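Local coordinates for protein p13 MTCP-1 (Homo sapiens, PDB 1A1X) that binds the PH domain of the kinases AKT1 and AKT2 and enhances their phosphorylation and activation, at residues R42-Q47 with E99-L104; A9-L14 with E76-N81; A32-E37 with S64-M69. All coordinates share one frame; numbering follows the deposited sequence.

Interaction 1. Residues R42-Q47 with E99-L104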
# COMPACT_ATOMS: atom_id res chain seq x y z
N ARG A 42 -2.62 -0.94 11.78
CA ARG A 42 -1.56 -0.98 10.78
C ARG A 42 -0.48 0.02 11.19
O ARG A 42 -0.75 1.00 11.88
CB ARG A 42 -2.08 -0.58 9.38
CG ARG A 42 -2.92 -1.64 8.67
CD ARG A 42 -2.88 -1.43 7.14
NE ARG A 42 -3.89 -2.23 6.44
CZ ARG A 42 -5.08 -1.77 6.04
NH1 ARG A 42 -5.42 -0.51 6.25
NH2 ARG A 42 -5.93 -2.58 5.43
N ALA A 43 0.76 -0.26 10.80
CA ALA A 43 1.87 0.63 11.07
C ALA A 43 2.53 0.89 9.73
O ALA A 43 2.77 -0.04 8.97
CB ALA A 43 2.86 -0.01 12.03
N ARG A 44 2.73 2.15 9.39
CA ARG A 44 3.38 2.51 8.14
C ARG A 44 4.77 2.94 8.57
O ARG A 44 4.92 3.84 9.38
CB ARG A 44 2.62 3.64 7.44
CG ARG A 44 3.10 3.93 6.03
CD ARG A 44 1.97 4.51 5.20
NE ARG A 44 1.42 5.71 5.80
CZ ARG A 44 1.91 6.93 5.64
NH1 ARG A 44 2.99 7.13 4.89
NH2 ARG A 44 1.32 7.96 6.23
N VAL A 45 5.78 2.23 8.08
CA VAL A 45 7.16 2.50 8.48
C VAL A 45 7.99 2.91 7.28
O VAL A 45 8.08 2.17 6.29
CB VAL A 45 7.79 1.25 9.17
CG1 VAL A 45 8.97 1.65 10.02
CG2 VAL A 45 6.75 0.49 10.01
N GLN A 46 8.61 4.08 7.38
CA GLN A 46 9.44 4.62 6.31
C GLN A 46 10.88 4.86 6.74
O GLN A 46 11.15 5.37 7.83
CB GLN A 46 8.84 5.92 5.78
CG GLN A 46 7.51 5.75 5.08
CD GLN A 46 7.01 7.04 4.48
OE1 GLN A 46 7.58 8.10 4.72
NE2 GLN A 46 5.94 6.97 3.70
N GLN A 47 11.81 4.50 5.85
CA GLN A 47 13.23 4.67 6.09
C GLN A 47 13.62 6.11 5.79
O GLN A 47 13.87 6.48 4.64
CB GLN A 47 14.04 3.68 5.24
CG GLN A 47 15.40 3.30 5.83
CD GLN A 47 16.44 4.39 5.65
OE1 GLN A 47 17.06 4.47 4.59
NE2 GLN A 47 16.62 5.22 6.66
N GLU A 99 9.19 2.12 2.01
CA GLU A 99 8.07 2.03 2.94
C GLU A 99 7.54 0.62 3.20
O GLU A 99 7.35 -0.16 2.27
CB GLU A 99 6.93 2.92 2.44
CG GLU A 99 5.64 2.76 3.23
CD GLU A 99 4.52 3.60 2.68
OE1 GLU A 99 4.54 4.83 2.86
OE2 GLU A 99 3.59 3.03 2.09
N LEU A 100 7.31 0.32 4.47
CA LEU A 100 6.74 -0.97 4.87
C LEU A 100 5.36 -0.67 5.40
O LEU A 100 5.17 0.34 6.07
CB LEU A 100 7.54 -1.61 5.99
CG LEU A 100 8.88 -2.30 5.70
CD1 LEU A 100 9.56 -2.64 7.01
CD2 LEU A 100 8.64 -3.55 4.87
N LEU A 101 4.38 -1.48 5.00
CA LEU A 101 3.03 -1.34 5.51
C LEU A 101 2.75 -2.65 6.25
O LEU A 101 2.60 -3.71 5.63
CB LEU A 101 2.00 -1.11 4.40
CG LEU A 101 0.60 -0.87 5.00
CD1 LEU A 101 0.60 0.42 5.80
CD2 LEU A 101 -0.47 -0.85 3.91
N LEU A 102 2.73 -2.55 7.58
CA LEU A 102 2.52 -3.69 8.47
C LEU A 102 1.12 -3.76 9.07
O LEU A 102 0.56 -2.74 9.47
CB LEU A 102 3.53 -3.65 9.62
CG LEU A 102 5.01 -3.56 9.25
CD1 LEU A 102 5.87 -3.49 10.51
CD2 LEU A 102 5.37 -4.77 8.41
N LYS A 103 0.60 -4.97 9.19
CA LYS A 103 -0.72 -5.16 9.76
C LYS A 103 -0.65 -6.15 10.91
O LYS A 103 -0.22 -7.29 10.73
CB LYS A 103 -1.69 -5.68 8.69
CG LYS A 103 -3.14 -5.81 9.18
CD LYS A 103 -4.04 -6.33 8.08
CE LYS A 103 -5.45 -6.45 8.58
NZ LYS A 103 -6.40 -6.83 7.51
N LEU A 104 -1.06 -5.71 12.10
CA LEU A 104 -1.04 -6.58 13.27
C LEU A 104 -2.14 -7.62 13.15
O LEU A 104 -3.32 -7.28 13.06
CB LEU A 104 -1.23 -5.76 14.56
CG LEU A 104 -1.31 -6.59 15.83
CD1 LEU A 104 -0.05 -7.44 15.99
CD2 LEU A 104 -1.50 -5.67 17.01
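Strands R42-Q46 and E99-L104 pair antiparallel, and backbone hydrogen bonds run along the contact. A43 and L102 form one hydrogen-bonded pair, with A43 N 2.8 Å from L102 O. V45 and L100 form the next, with L100 N 2.7 Å from V45 O. R42-K103, R44-L101 and Q46-E99 are the non-hydrogen-bonded pairs between and beside them.

Among the polar side chains, Q46 NE2 donates to E99 OE1 at 2.7 Å, on the anti lone pair and in the amide plane. The amide and carboxylate lie nearly coplanar, 16° apart. R44 NH1 lies 3.4 Å from E99 OE1, in plane at the guanidinium edge, a weak bond within a salt bridge. R44 NE has its stronger salt bridge with E35. E99 CG, anti to the backbone N (chi1 172°), packs on R44 CG. An alanine in place of E99 would probably leave Q46 NE2 without this acceptor and R44 NH1 without its acidic partner.

V45 CG2 meets L102 CD1 at 4.1 Å on the face of A43 and V45, which lines the barrel interior. On the other face L101 CD2 packs on R42 CD at 4.1 Å. There R42 is bonded to Q89, R42 and K103 both form salt bridges with E5 of the second subunit, and K103 NZ also bonds G4 O of that subunit.

The chemistry implies two unlike faces, one apolar and turned to the core, the other mixed, with charged groups and L101, partly against the second subunit.

Interaction 2. Residues A9-L14 with E76-N81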
# COMPACT_ATOMS: atom_id res chain seq x y z
N ALA A 9 15.17 -6.53 -0.22
CA ALA A 9 14.75 -7.18 1.02
C ALA A 9 14.44 -6.23 2.18
O ALA A 9 15.07 -5.17 2.32
CB ALA A 9 15.79 -8.21 1.45
N PRO A 10 13.44 -6.59 2.99
CA PRO A 10 13.05 -5.77 4.15
C PRO A 10 14.08 -5.98 5.26
O PRO A 10 14.86 -6.92 5.21
CB PRO A 10 11.69 -6.36 4.53
CG PRO A 10 11.80 -7.78 4.13
CD PRO A 10 12.47 -7.68 2.78
N PRO A 11 14.12 -5.06 6.24
CA PRO A 11 15.10 -5.23 7.32
C PRO A 11 14.86 -6.50 8.15
O PRO A 11 13.73 -6.88 8.42
CB PRO A 11 14.93 -3.96 8.15
CG PRO A 11 13.53 -3.56 7.90
CD PRO A 11 13.37 -3.81 6.42
N ASP A 12 15.96 -7.16 8.50
CA ASP A 12 15.93 -8.37 9.32
C ASP A 12 15.33 -8.05 10.69
O ASP A 12 14.66 -8.89 11.31
CB ASP A 12 17.35 -8.91 9.45
CG ASP A 12 17.46 -9.98 10.50
OD1 ASP A 12 16.84 -11.06 10.32
OD2 ASP A 12 18.16 -9.73 11.50
N HIS A 13 15.60 -6.85 11.18
CA HIS A 13 15.05 -6.41 12.46
C HIS A 13 15.00 -4.90 12.64
O HIS A 13 15.71 -4.14 11.96
CB HIS A 13 15.77 -7.09 13.64
CG HIS A 13 17.22 -6.77 13.74
ND1 HIS A 13 18.20 -7.70 13.48
CD2 HIS A 13 17.87 -5.65 14.14
CE1 HIS A 13 19.39 -7.17 13.73
NE2 HIS A 13 19.21 -5.92 14.13
N LEU A 14 14.10 -4.48 13.52
CA LEU A 14 13.91 -3.07 13.84
C LEU A 14 13.83 -2.94 15.35
O LEU A 14 12.98 -3.56 16.00
CB LEU A 14 12.63 -2.56 13.19
CG LEU A 14 12.69 -2.50 11.66
CD1 LEU A 14 11.30 -2.49 11.05
CD2 LEU A 14 13.47 -1.27 11.26
N GLU A 76 6.84 -13.50 4.87
CA GLU A 76 6.74 -12.04 4.83
C GLU A 76 5.92 -11.41 5.93
O GLU A 76 4.84 -10.86 5.70
CB GLU A 76 6.30 -11.56 3.45
CG GLU A 76 7.38 -11.74 2.39
CD GLU A 76 8.76 -11.28 2.87
OE1 GLU A 76 9.08 -10.08 2.70
OE2 GLU A 76 9.51 -12.11 3.43
N ARG A 77 6.45 -11.50 7.13
CA ARG A 77 5.81 -10.91 8.30
C ARG A 77 6.86 -10.76 9.38
O ARG A 77 7.97 -11.27 9.26
CB ARG A 77 4.61 -11.75 8.76
CG ARG A 77 4.88 -13.20 8.90
CD ARG A 77 3.60 -13.99 8.70
NE ARG A 77 3.82 -15.39 9.04
CZ ARG A 77 2.86 -16.25 9.35
NH1 ARG A 77 1.59 -15.86 9.35
NH2 ARG A 77 3.18 -17.47 9.74
N TYR A 78 6.53 -9.97 10.40
CA TYR A 78 7.44 -9.72 11.51
C TYR A 78 6.85 -10.21 12.81
O TYR A 78 5.64 -10.14 13.02
CB TYR A 78 7.70 -8.23 11.66
CG TYR A 78 8.65 -7.64 10.64
CD1 TYR A 78 10.02 -7.61 10.89
CD2 TYR A 78 8.18 -7.10 9.46
CE1 TYR A 78 10.90 -7.05 9.97
CE2 TYR A 78 9.04 -6.54 8.53
CZ TYR A 78 10.40 -6.51 8.79
OH TYR A 78 11.26 -5.97 7.86
N MET A 79 7.71 -10.74 13.68
CA MET A 79 7.27 -11.17 14.99
C MET A 79 7.85 -10.13 15.94
O MET A 79 9.03 -9.82 15.87
CB MET A 79 7.80 -12.56 15.35
CG MET A 79 7.33 -12.99 16.75
SD MET A 79 7.85 -14.62 17.26
CE MET A 79 6.50 -15.60 16.67
N ASP A 80 7.00 -9.55 16.79
CA ASP A 80 7.46 -8.55 17.75
C ASP A 80 7.92 -9.17 19.06
O ASP A 80 7.97 -10.40 19.19
CB ASP A 80 6.40 -7.46 17.98
CG ASP A 80 5.09 -7.99 18.60
OD1 ASP A 80 5.09 -9.04 19.27
OD2 ASP A 80 4.05 -7.31 18.42
N ASN A 81 8.22 -8.33 20.04
CA ASN A 81 8.68 -8.80 21.35
C ASN A 81 7.62 -9.51 22.19
O ASN A 81 7.95 -10.20 23.14
CB ASN A 81 9.30 -7.64 22.13
CG ASN A 81 8.40 -6.46 22.17
OD1 ASN A 81 8.23 -5.76 21.17
ND2 ASN A 81 7.76 -6.24 23.31
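Y78 OH donates to the backbone oxygen P11 O at 2.7 Å, the one hydrogen bond between A9-L14 and E76-N81. The hydroxyl lies in the carbonyl plane, on a lone pair of the oxygen. P11 O in turn sits at the edge of the tyrosine ring, near its plane, and is 3.2 Å from Y78 CE1.

Two prolines pack around the same hydroxyl. P11 CG comes to 3.3 Å from Y78 OH, and the P11 ring crosses the tyrosine almost perpendicularly. P10 CB lies 3.4 Å from Y78 OH and approaches obliquely. Y78 CG is anti to its carbonyl carbon (chi1 -76°), and the side chain leaves its strand toward the prolines.

The segments are not neighbouring strands of the closed antiparallel barrel. Strand 69-73 lies between strands 13-16 and 77-80, so Y78 reaches past it to the loop that leads into strand 13-16. L72 of strand 69-73 touches both P10 and Y78, and I88 packs on Y78 as well.

At the exposed edge E76 bends at chi2 (-46°) in toward P10; E76 OE1 lies 3.8 Å from P10 CG. On the first segment H13 ND1 donates to D12 OD2 at 2.8 Å, from above the carboxylate plane.

Interaction 3. Residues A32-E37 with S64-M69; sequences AVVEEE and SQLPLM
Q65 and L66 carry the contact from the loop S64-M69 to strand A32-E36. S64 comes first and acts within its own segment. S64 OG accepts from L66 N at 3.2 Å, which makes an ST turn. The same OG is also hydrogen-bonded to E19.

Q65 follows and points toward the strand. Its chain is stretched out, with CG anti to the carbonyl carbon. The amide end reaches two residues of the strand, E36 with its nitrogen and V34 with its oxygen. Q65 NE2 donates to E36 OE1 at 3.2 Å, with an N-H...O angle of 163°. The acceptor lies in the amide plane of Q65, but the donor comes from above the carboxylate plane of E36, 50° out of it. The two flat groups are thus steeply turned, 70° apart, and the side chains cross nearly square to each other. On its other atom, Q65 OE1 is 3.9 Å from V34 CG1. L41 of the next strand also touches Q65 and V34.

L66 is next and supplies the apolar part. L66 CD1 meets V34 CG2 at 3.7 Å, and the two side chains lie alongside one another, pointing opposite ways. L66 CD2 reaches A32 CB at 4.0 Å and is 3.9 Å from V34 CG2. One leucine fork therefore rests on alternate residues of the strand, whose side chains leave the same face. Y22 of strand 21-24 touches both A32 and L66, and A43 also touches L66.

Past L66 the chain turns away from the strand. P67 O takes a hydrogen bond from Y22, and M69 begins strand 69-73. The arrangement is a loop packing by its side chains on one strand of a closed antiparallel beta-barrel, the fold of this TCL1 family member.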
# COMPACT_ATOMS: atom_id res chain seq x y z
N ALA A 32 8.02 5.15 12.33
CA ALA A 32 6.77 4.39 12.31
C ALA A 32 5.57 5.19 12.79
O ALA A 32 5.63 5.85 13.83
CB ALA A 32 6.92 3.11 13.12
N VAL A 33 4.49 5.15 12.02
CA VAL A 33 3.27 5.84 12.38
C VAL A 33 2.13 4.83 12.44
O VAL A 33 2.12 3.83 11.71
CB VAL A 33 2.90 6.98 11.38
CG1 VAL A 33 3.97 8.05 11.37
CG2 VAL A 33 2.65 6.44 9.98
N VAL A 34 1.18 5.08 13.33
CA VAL A 34 0.03 4.21 13.48
C VAL A 34 -1.13 4.69 12.62
O VAL A 34 -1.40 5.88 12.55
CB VAL A 34 -0.45 4.13 14.97
CG1 VAL A 34 -1.72 3.27 15.08
CG2 VAL A 34 0.65 3.57 15.86
N GLU A 35 -1.74 3.75 11.90
CA GLU A 35 -2.91 4.04 11.08
C GLU A 35 -3.93 2.98 11.48
O GLU A 35 -3.98 1.88 10.93
CB GLU A 35 -2.56 3.96 9.61
CG GLU A 35 -1.42 4.90 9.29
CD GLU A 35 -1.19 5.07 7.81
OE1 GLU A 35 -1.31 4.06 7.08
OE2 GLU A 35 -0.87 6.21 7.40
N GLU A 36 -4.71 3.31 12.50
CA GLU A 36 -5.69 2.41 13.06
C GLU A 36 -7.04 2.33 12.34
O GLU A 36 -7.69 3.35 12.10
CB GLU A 36 -5.90 2.78 14.51
CG GLU A 36 -6.67 1.77 15.31
CD GLU A 36 -6.84 2.19 16.75
OE1 GLU A 36 -5.98 2.94 17.26
OE2 GLU A 36 -7.84 1.77 17.36
N GLU A 37 -7.43 1.11 11.99
CA GLU A 37 -8.72 0.88 11.34
C GLU A 37 -9.71 0.54 12.46
O GLU A 37 -9.35 0.57 13.64
CB GLU A 37 -8.61 -0.29 10.35
CG GLU A 37 -7.56 -0.10 9.26
CD GLU A 37 -7.84 1.10 8.37
OE1 GLU A 37 -9.01 1.33 8.04
OE2 GLU A 37 -6.87 1.81 8.02
N SER A 64 2.94 2.19 24.65
CA SER A 64 2.88 2.39 23.20
C SER A 64 2.12 1.31 22.44
O SER A 64 2.07 0.16 22.86
CB SER A 64 4.31 2.49 22.64
OG SER A 64 4.29 2.69 21.24
N GLN A 65 1.53 1.70 21.31
CA GLN A 65 0.80 0.75 20.46
C GLN A 65 1.78 -0.07 19.59
O GLN A 65 1.45 -1.16 19.11
CB GLN A 65 -0.20 1.49 19.56
CG GLN A 65 -1.32 2.17 20.32
CD GLN A 65 -2.31 2.86 19.39
OE1 GLN A 65 -2.06 3.96 18.92
NE2 GLN A 65 -3.42 2.20 19.12
N LEU A 66 2.97 0.49 19.38
CA LEU A 66 4.03 -0.14 18.60
C LEU A 66 4.95 -0.93 19.55
O LEU A 66 5.13 -0.55 20.72
CB LEU A 66 4.83 0.93 17.85
CG LEU A 66 4.40 1.33 16.43
CD1 LEU A 66 3.04 0.75 16.07
CD2 LEU A 66 4.43 2.84 16.29
N PRO A 67 5.59 -1.99 19.04
CA PRO A 67 6.49 -2.82 19.85
C PRO A 67 7.91 -2.31 20.03
O PRO A 67 8.34 -1.37 19.36
CB PRO A 67 6.47 -4.15 19.09
CG PRO A 67 6.43 -3.70 17.67
CD PRO A 67 5.44 -2.54 17.68
N LEU A 68 8.62 -2.94 20.96
CA LEU A 68 10.01 -2.61 21.25
C LEU A 68 10.88 -3.11 20.10
O LEU A 68 11.93 -2.53 19.82
CB LEU A 68 10.47 -3.28 22.54
CG LEU A 68 9.83 -2.91 23.88
CD1 LEU A 68 10.47 -3.75 24.97
CD2 LEU A 68 10.00 -1.44 24.18
N MET A 69 10.44 -4.17 19.45
CA MET A 69 11.21 -4.73 18.35
C MET A 69 10.39 -5.60 17.40
O MET A 69 9.40 -6.21 17.80
CB MET A 69 12.36 -5.58 18.89
CG MET A 69 11.88 -6.78 19.68
SD MET A 69 12.75 -8.29 19.22
CE MET A 69 11.66 -8.93 17.99

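Overall arrangement
The three contacts belong to one barrel. Interactions 1 and 3 have centres about 9 Å apart, and their strands 29-36 and 41-46 are neighbours. R44 NE of interaction 1 forms a salt bridge with E35 OE2 of interaction 3 at 2.8 Å, and V45 CG1 lies 4.0 Å from A32 CB. Interactions 1 and 2, with centres about 11 Å apart, meet in the interior, where L102 CD2 is 3.8 Å from Y78 CD2. Interactions 2 and 3 lie on opposite sides of the chain centre, their centres about 14 Å apart. N81 OD1 probably accepts a hydrogen bond from M69 N, at 3.2 Å. Interactions 1 and 3 both touch the second subunit; interaction 2 does not.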